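Local structure of aldose-aldose oxidoreductase (Caulobacter crescentus, 5A04) at residues I143-R147 against D148-G152. The protein probably catalyses oxidation of one aldose coupled to reduction of another, and binds NADPH and glucose. Numbering follows the deposited sequence.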
ATOM      1  N   ILE A 143     -14.860   3.619  10.060  1.00 16.16           N
ATOM      2  CA  ILE A 143     -16.046   3.279   9.290  1.00 18.28           C
ATOM      3  C   ILE A 143     -17.049   4.431   9.326  1.00 20.45           C
ATOM      4  O   ILE A 143     -17.582   4.822   8.284  1.00 18.86           O
ATOM      5  CB  ILE A 143     -16.718   1.985   9.812  1.00 19.66           C
ATOM      6  CG1 ILE A 143     -15.810   0.770   9.576  1.00 19.07           C
ATOM      7  CG2 ILE A 143     -18.063   1.763   9.131  1.00 21.46           C
ATOM      8  CD1 ILE A 143     -16.262  -0.489  10.337  1.00 18.06           C
ATOM      9  N   LYS A 144     -17.281   4.996  10.512  1.00 19.47           N
ATOM     10  CA  LYS A 144     -18.247   6.092  10.646  1.00 19.62           C
ATOM     11  C   LYS A 144     -17.827   7.340   9.868  1.00 20.74           C
ATOM     12  O   LYS A 144     -18.663   7.991   9.236  1.00 22.11           O
ATOM     13  CB  LYS A 144     -18.460   6.464  12.117  1.00 22.51           C
ATOM     14  CG  LYS A 144     -19.629   7.436  12.318  1.00 28.32           C
ATOM     15  CD  LYS A 144     -20.977   6.709  12.255  1.00 39.96           C
ATOM     16  CE  LYS A 144     -22.152   7.652  11.981  1.00 42.95           C
ATOM     17  NZ  LYS A 144     -22.154   8.862  12.852  1.00 38.63           N
ATOM     18  N   LEU A 145     -16.540   7.672   9.919  1.00 18.91           N
ATOM     19  CA  LEU A 145     -16.020   8.801   9.149  1.00 21.16           C
ATOM     20  C   LEU A 145     -16.321   8.630   7.665  1.00 20.18           C
ATOM     21  O   LEU A 145     -16.765   9.567   7.002  1.00 21.57           O
ATOM     22  CB  LEU A 145     -14.513   8.958   9.367  1.00 19.72           C
ATOM     23  CG  LEU A 145     -14.113   9.672  10.665  1.00 23.03           C
ATOM     24  CD1 LEU A 145     -12.625   9.539  10.927  1.00 24.94           C
ATOM     25  CD2 LEU A 145     -14.510  11.152  10.587  1.00 29.69           C
ATOM     26  N   VAL A 146     -16.094   7.425   7.151  1.00 17.94           N
ATOM     27  CA  VAL A 146     -16.351   7.157   5.744  1.00 19.18           C
ATOM     28  C   VAL A 146     -17.824   7.336   5.435  1.00 21.53           C
ATOM     29  O   VAL A 146     -18.186   8.007   4.465  1.00 21.74           O
ATOM     30  CB  VAL A 146     -15.920   5.733   5.349  1.00 19.09           C
ATOM     31  CG1 VAL A 146     -16.385   5.411   3.940  1.00 21.22           C
ATOM     32  CG2 VAL A 146     -14.404   5.593   5.475  1.00 19.49           C
ATOM     33  N   ARG A 147     -18.669   6.743   6.267  1.00 20.28           N
ATOM     34  CA  ARG A 147     -20.113   6.743   6.021  1.00 23.92           C
ATOM     35  C   ARG A 147     -20.719   8.127   6.137  1.00 22.88           C
ATOM     36  O   ARG A 147     -21.707   8.428   5.464  1.00 26.66           O
ATOM     37  CB  ARG A 147     -20.827   5.800   6.990  1.00 26.43           C
ATOM     38  CG  ARG A 147     -20.394   4.355   6.882  1.00 29.55           C
ATOM     39  CD  ARG A 147     -20.783   3.731   5.547  1.00 36.09           C
ATOM     40  NE  ARG A 147     -20.582   2.283   5.574  1.00 38.41           N
ATOM     41  CZ  ARG A 147     -19.436   1.676   5.271  1.00 34.18           C
ATOM     42  NH1 ARG A 147     -18.370   2.382   4.912  1.00 32.96           N
ATOM     43  NH2 ARG A 147     -19.354   0.356   5.340  1.00 35.99           N
ATOM     44  N   ASP A 148     -20.139   8.950   7.004  1.00 21.26           N
ATOM     45  CA  ASP A 148     -20.576  10.328   7.198  1.00 25.29           C
ATOM     46  C   ASP A 148     -20.168  11.232   6.038  1.00 28.74           C
ATOM     47  O   ASP A 148     -20.601  12.380   5.967  1.00 29.18           O
ATOM     48  CB  ASP A 148     -20.006  10.915   8.491  1.00 24.28           C
ATOM     49  CG  ASP A 148     -20.680  10.375   9.734  1.00 29.84           C
ATOM     50  OD1 ASP A 148     -21.687   9.653   9.608  1.00 30.74           O
ATOM     51  OD2 ASP A 148     -20.189  10.683  10.842  1.00 34.40           O
ATOM     52  N   GLY A 149     -19.326  10.724   5.145  1.00 24.07           N
ATOM     53  CA  GLY A 149     -18.862  11.509   4.015  1.00 25.44           C
ATOM     54  C   GLY A 149     -17.692  12.438   4.301  1.00 23.26           C
ATOM     55  O   GLY A 149     -17.401  13.324   3.504  1.00 22.88           O
ATOM     56  N   ALA A 150     -17.014  12.237   5.427  1.00 20.20           N
ATOM     57  CA  ALA A 150     -15.900  13.101   5.812  1.00 22.63           C
ATOM     58  C   ALA A 150     -14.737  13.054   4.817  1.00 20.72           C
ATOM     59  O   ALA A 150     -13.942  13.991   4.759  1.00 18.87           O
ATOM     60  CB  ALA A 150     -15.401  12.733   7.200  1.00 22.01           C
ATOM     61  N   LEU A 151     -14.629  11.960   4.059  1.00 17.89           N
ATOM     62  CA  LEU A 151     -13.532  11.804   3.106  1.00 17.12           C
ATOM     63  C   LEU A 151     -13.986  12.104   1.692  1.00 18.57           C
ATOM     64  O   LEU A 151     -13.166  12.194   0.776  1.00 18.68           O
ATOM     65  CB  LEU A 151     -12.957  10.380   3.131  1.00 17.65           C
ATOM     66  CG  LEU A 151     -12.566   9.717   4.449  1.00 19.09           C
ATOM     67  CD1 LEU A 151     -11.888   8.361   4.166  1.00 18.75           C
ATOM     68  CD2 LEU A 151     -11.640  10.615   5.229  1.00 22.25           C
ATOM     69  N   GLY A 152     -15.293  12.240   1.524  1.00 19.00           N
ATOM     70  CA  GLY A 152     -15.894  12.189   0.207  1.00 18.87           C
ATOM     71  C   GLY A 152     -15.946  10.730  -0.218  1.00 19.21           C
ATOM     72  O   GLY A 152     -15.752   9.845   0.609  1.00 17.41           O
TER
HETATM   73  O   HOH W   1     -16.353   9.711   3.331  1.00 19.09           O
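Lys-144 and Asp-148 meet through backbone and side chain at the C-terminal end of helix 137-147. The amide N of Asp-148 donates to Lys-144 O at 2.8 Å, continuing the helical i to i+4 pattern, while the two side chains form a salt bridge on the exposed surface. That bridge is slack: Lys-144 NZ to Asp-148 OD2 is a weak 3.3 Å. The lysine chain bends at chi2 (78°) and again at chi4, which brings its end back across the carboxylate, with Lys-144 CE 3.1 Å from Asp-148 OD1.

Beyond Asp-148 the chain turns back on the helix in a Schellman motif, with Gly-149 at its positive phi of 83°. Ala-150 N bonds to Leu-145 O at 3.1 Å, nearly in line with the C=O bond, whereas Gly-149 N reaches Val-146 O at 3.0 Å from well above the carbonyl plane. Val-146 O has a second donor in a water at 2.7 Å, which in turn accepts from Leu-151 N and donates to Gly-152 O, tying the helix end to the outgoing loop.

Apolar contacts close the turn: Leu-145 CD2 touches Ala-150 CB at 3.8 Å, and Val-146 CG2 lies against Leu-151 CD1. Val-146 and Leu-151 both also pack on Val-252 of strand 247-254, seating the turn against the mixed sheet. The Arg-147 side chain leads away from the turn, and its guanidinium, with Ile-143 CG2 over one face, bonds to the carbonyls of Tyr-196 and Leu-197 at the end of helix 182-198.

The carbonyls of Lys-144, Leu-145 and Val-146 are thus each met by an amide beyond Arg-147. The helix's C-terminal end would be expected to disfavour the nearby carboxylate, which the weak bridge to Lys-144 probably offsets only in part.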